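Local coordinates for putative acetoin utilization protein, acetoin dehydrogenase (Thermus thermophilus, PDB 5AWE) that is of unknown function but pairs CBS domains with an ACT domain, an architecture that suggests ligand-responsive regulation, perhaps linked to acetoin utilization, at the interface of chains A and B. Residues are numbered along the deposited sequence; one frame, centred on the assembly and turned at random. Chains: chain A/B, Putative acetoin utilization protein, acetoin dehydrogenase.

The interface of chains A and B. Residues chain A 130, 133-134, 168-170; chain B 130, 133-134, 168-170.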
ATOM      1  N   PHE A 130      20.406  30.552 -18.890  1.00 20.27           N
ATOM      2  CA  PHE A 130      19.802  31.442 -19.876  1.00 20.72           C
ATOM      3  C   PHE A 130      19.431  32.755 -19.219  1.00 21.18           C
ATOM      4  O   PHE A 130      19.530  33.814 -19.828  1.00 22.09           O
ATOM      5  CB  PHE A 130      18.560  30.799 -20.500  1.00 19.08           C
ATOM      6  CG  PHE A 130      18.871  29.761 -21.549  1.00 17.85           C
ATOM      7  CD1 PHE A 130      19.824  30.005 -22.528  1.00 23.69           C
ATOM      8  CD2 PHE A 130      18.205  28.540 -21.557  1.00 23.72           C
ATOM      9  CE1 PHE A 130      20.118  29.045 -23.507  1.00 26.82           C
ATOM     10  CE2 PHE A 130      18.487  27.576 -22.527  1.00 27.95           C
ATOM     11  CZ  PHE A 130      19.448  27.831 -23.506  1.00 23.37           C
ATOM     12  N   VAL A 133      22.968  34.627 -18.959  1.00 22.19           N
ATOM     13  CA  VAL A 133      23.658  35.067 -20.158  1.00 20.86           C
ATOM     14  C   VAL A 133      22.820  36.018 -21.012  1.00 22.81           C
ATOM     15  O   VAL A 133      23.369  36.787 -21.800  1.00 24.89           O
ATOM     16  CB  VAL A 133      24.134  33.868 -21.027  1.00 18.82           C
ATOM     17  CG1 VAL A 133      24.909  32.885 -20.160  1.00 13.72           C
ATOM     18  CG2 VAL A 133      22.966  33.205 -21.732  1.00  9.15           C
ATOM     19  N   LEU A 134      21.502  35.984 -20.842  1.00 21.42           N
ATOM     20  CA  LEU A 134      20.625  36.907 -21.561  1.00 20.89           C
ATOM     21  C   LEU A 134      20.307  38.148 -20.711  1.00 21.37           C
ATOM     22  O   LEU A 134      19.704  39.105 -21.195  1.00 19.19           O
ATOM     23  CB  LEU A 134      19.321  36.200 -21.962  1.00 15.60           C
ATOM     24  CG  LEU A 134      19.381  34.873 -22.745  1.00 16.05           C
ATOM     25  CD1 LEU A 134      17.961  34.385 -23.012  1.00 19.95           C
ATOM     26  CD2 LEU A 134      20.117  35.042 -24.059  1.00  9.00           C
ATOM     27  N   SER A 168      22.088  41.300 -24.741  1.00 20.01           N
ATOM     28  CA  SER A 168      21.654  40.152 -25.527  1.00 19.54           C
ATOM     29  C   SER A 168      20.617  40.498 -26.579  1.00 20.13           C
ATOM     30  O   SER A 168      19.794  41.397 -26.401  1.00 19.84           O
ATOM     31  CB  SER A 168      21.091  39.053 -24.615  1.00 15.69           C
ATOM     32  OG  SER A 168      19.874  39.468 -24.025  1.00 15.35           O
ATOM     33  N   ILE A 169      20.673  39.758 -27.679  1.00 20.90           N
ATOM     34  CA  ILE A 169      19.718  39.893 -28.768  1.00 20.46           C
ATOM     35  C   ILE A 169      19.163  38.517 -29.094  1.00 19.77           C
ATOM     36  O   ILE A 169      19.926  37.550 -29.230  1.00 19.25           O
ATOM     37  CB  ILE A 169      20.393  40.485 -30.029  1.00 19.39           C
ATOM     38  CG1 ILE A 169      20.784  41.941 -29.764  1.00 17.95           C
ATOM     39  CG2 ILE A 169      19.455  40.409 -31.221  1.00 21.95           C
ATOM     40  CD1 ILE A 169      21.699  42.532 -30.817  1.00 18.88           C
ATOM     41  N   ALA A 170      17.837  38.432 -29.197  1.00 17.58           N
ATOM     42  CA  ALA A 170      17.179  37.228 -29.696  1.00 17.09           C
ATOM     43  C   ALA A 170      16.253  37.545 -30.870  1.00 18.39           C
ATOM     44  O   ALA A 170      15.708  38.663 -30.972  1.00 14.46           O
ATOM     45  CB  ALA A 170      16.397  36.557 -28.584  1.00  9.46           C
TER
ATOM     46  N   PHE B 130      13.381  29.198 -25.983  1.00 20.27           N
ATOM     47  CA  PHE B 130      14.758  29.676 -26.025  1.00 20.72           C
ATOM     48  C   PHE B 130      15.496  29.010 -27.168  1.00 21.18           C
ATOM     49  O   PHE B 130      16.341  29.621 -27.813  1.00 22.09           O
ATOM     50  CB  PHE B 130      15.474  29.388 -24.702  1.00 19.08           C
ATOM     51  CG  PHE B 130      15.119  30.347 -23.593  1.00 17.85           C
ATOM     52  CD1 PHE B 130      15.077  31.715 -23.825  1.00 23.69           C
ATOM     53  CD2 PHE B 130      14.830  29.878 -22.316  1.00 23.72           C
ATOM     54  CE1 PHE B 130      14.748  32.614 -22.799  1.00 26.82           C
ATOM     55  CE2 PHE B 130      14.502  30.762 -21.286  1.00 27.95           C
ATOM     56  CZ  PHE B 130      14.461  32.135 -21.529  1.00 23.37           C
ATOM     57  N   VAL B 133      14.166  31.042 -30.359  1.00 22.19           N
ATOM     58  CA  VAL B 133      14.515  32.440 -30.540  1.00 20.86           C
ATOM     59  C   VAL B 133      16.024  32.676 -30.578  1.00 22.81           C
ATOM     60  O   VAL B 133      16.479  33.681 -31.123  1.00 24.89           O
ATOM     61  CB  VAL B 133      13.873  33.344 -29.450  1.00 18.82           C
ATOM     62  CG1 VAL B 133      12.380  33.057 -29.364  1.00 13.72           C
ATOM     63  CG2 VAL B 133      14.564  33.164 -28.112  1.00  9.15           C
ATOM     64  N   LEU B 134      16.798  31.747 -30.025  1.00 21.42           N
ATOM     65  CA  LEU B 134      18.256  31.851 -30.078  1.00 20.89           C
ATOM     66  C   LEU B 134      18.827  31.059 -31.264  1.00 21.37           C
ATOM     67  O   LEU B 134      20.019  31.142 -31.561  1.00 19.19           O
ATOM     68  CB  LEU B 134      18.874  31.344 -28.765  1.00 15.60           C
ATOM     69  CG  LEU B 134      18.390  31.923 -27.420  1.00 16.05           C
ATOM     70  CD1 LEU B 134      19.155  31.253 -26.283  1.00 19.95           C
ATOM     71  CD2 LEU B 134      18.598  33.422 -27.359  1.00  9.00           C
ATOM     72  N   SER B 168      21.361  35.536 -32.964  1.00 20.01           N
ATOM     73  CA  SER B 168      21.312  35.831 -31.537  1.00 19.54           C
ATOM     74  C   SER B 168      22.679  36.069 -30.924  1.00 20.13           C
ATOM     75  O   SER B 168      23.683  35.488 -31.341  1.00 19.84           O
ATOM     76  CB  SER B 168      20.613  34.698 -30.774  1.00 15.69           C
ATOM     77  OG  SER B 168      21.400  33.523 -30.792  1.00 15.35           O
ATOM     78  N   ILE B 169      22.694  36.934 -29.918  1.00 20.90           N
ATOM     79  CA  ILE B 169      23.897  37.237 -29.158  1.00 20.46           C
ATOM     80  C   ILE B 169      23.584  37.079 -27.680  1.00 19.77           C
ATOM     81  O   ILE B 169      22.561  37.586 -27.198  1.00 19.25           O
ATOM     82  CB  ILE B 169      24.375  38.684 -29.429  1.00 19.39           C
ATOM     83  CG1 ILE B 169      24.871  38.797 -30.872  1.00 17.95           C
ATOM     84  CG2 ILE B 169      25.486  39.067 -28.467  1.00 21.95           C
ATOM     85  CD1 ILE B 169      25.097  40.223 -31.334  1.00 18.88           C
ATOM     86  N   ALA B 170      24.456  36.359 -26.973  1.00 17.58           N
ATOM     87  CA  ALA B 170      24.392  36.288 -25.516  1.00 17.09           C
ATOM     88  C   ALA B 170      25.724  36.688 -24.880  1.00 18.39           C
ATOM     89  O   ALA B 170      26.801  36.512 -25.485  1.00 14.46           O
ATOM     90  CB  ALA B 170      24.005  34.891 -25.075  1.00  9.46           C
TER
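A:Ile169 and B:Ile169 pair as an antiparallel beta bridge in a two-fold symmetric interface between two copies of the chain in the deposited tetramer, which joins the ACT-domain strands 165-175 of both chains and, beside them, the ends of helices 123-133 from the CBS region; it probably serves to hold these two subunits together. The bridge rests on reciprocal backbone bonds: A:Ile169 N donates to B:Ile169 O at 2.9 Å, with 157° at the hydrogen, and the twin bond returns. Both isoleucine side chains point the same way, side by side, with their CD1 tips 4.1 Å apart. On the opposite side of the paired strands, the methyl CB of B:Ala170 meets A:Val133 CG2 at 3.9 Å and A:Leu134 CD2 at 4.0 Å, linking sheet to the end of the helix and the residue after it. A:Leu134 forks: its CG stands anti to the carbonyl carbon, which carries the methyls toward the two-fold axis. CD1 continues the chain fully extended (chi2 180°) to the ring atom CE1 of B:Phe130 at 3.7 Å, while CD2 branches toward its symmetry mate B:Leu134 CD2. The two Phe130 rings slide past each other in opposite directions, CD2 to CD2 at 3.7 Å, and B:Phe130 CB lies 4.1 Å above the plane of the A:Phe130 ring, toward its rim. An alanine in place of A:Phe130 would probably open a gap beside B:Phe130 and leave B:Leu134 CD1 without its aromatic neighbour. Within each chain a bond ties the residue just after helix 123-133 to the strand: the A:Ser168 hydroxyl OG donates to A:Leu134 O at 2.9 Å, tilted 22° from the carbonyl plane, which probably helps to fix the backbone at A:Leu134.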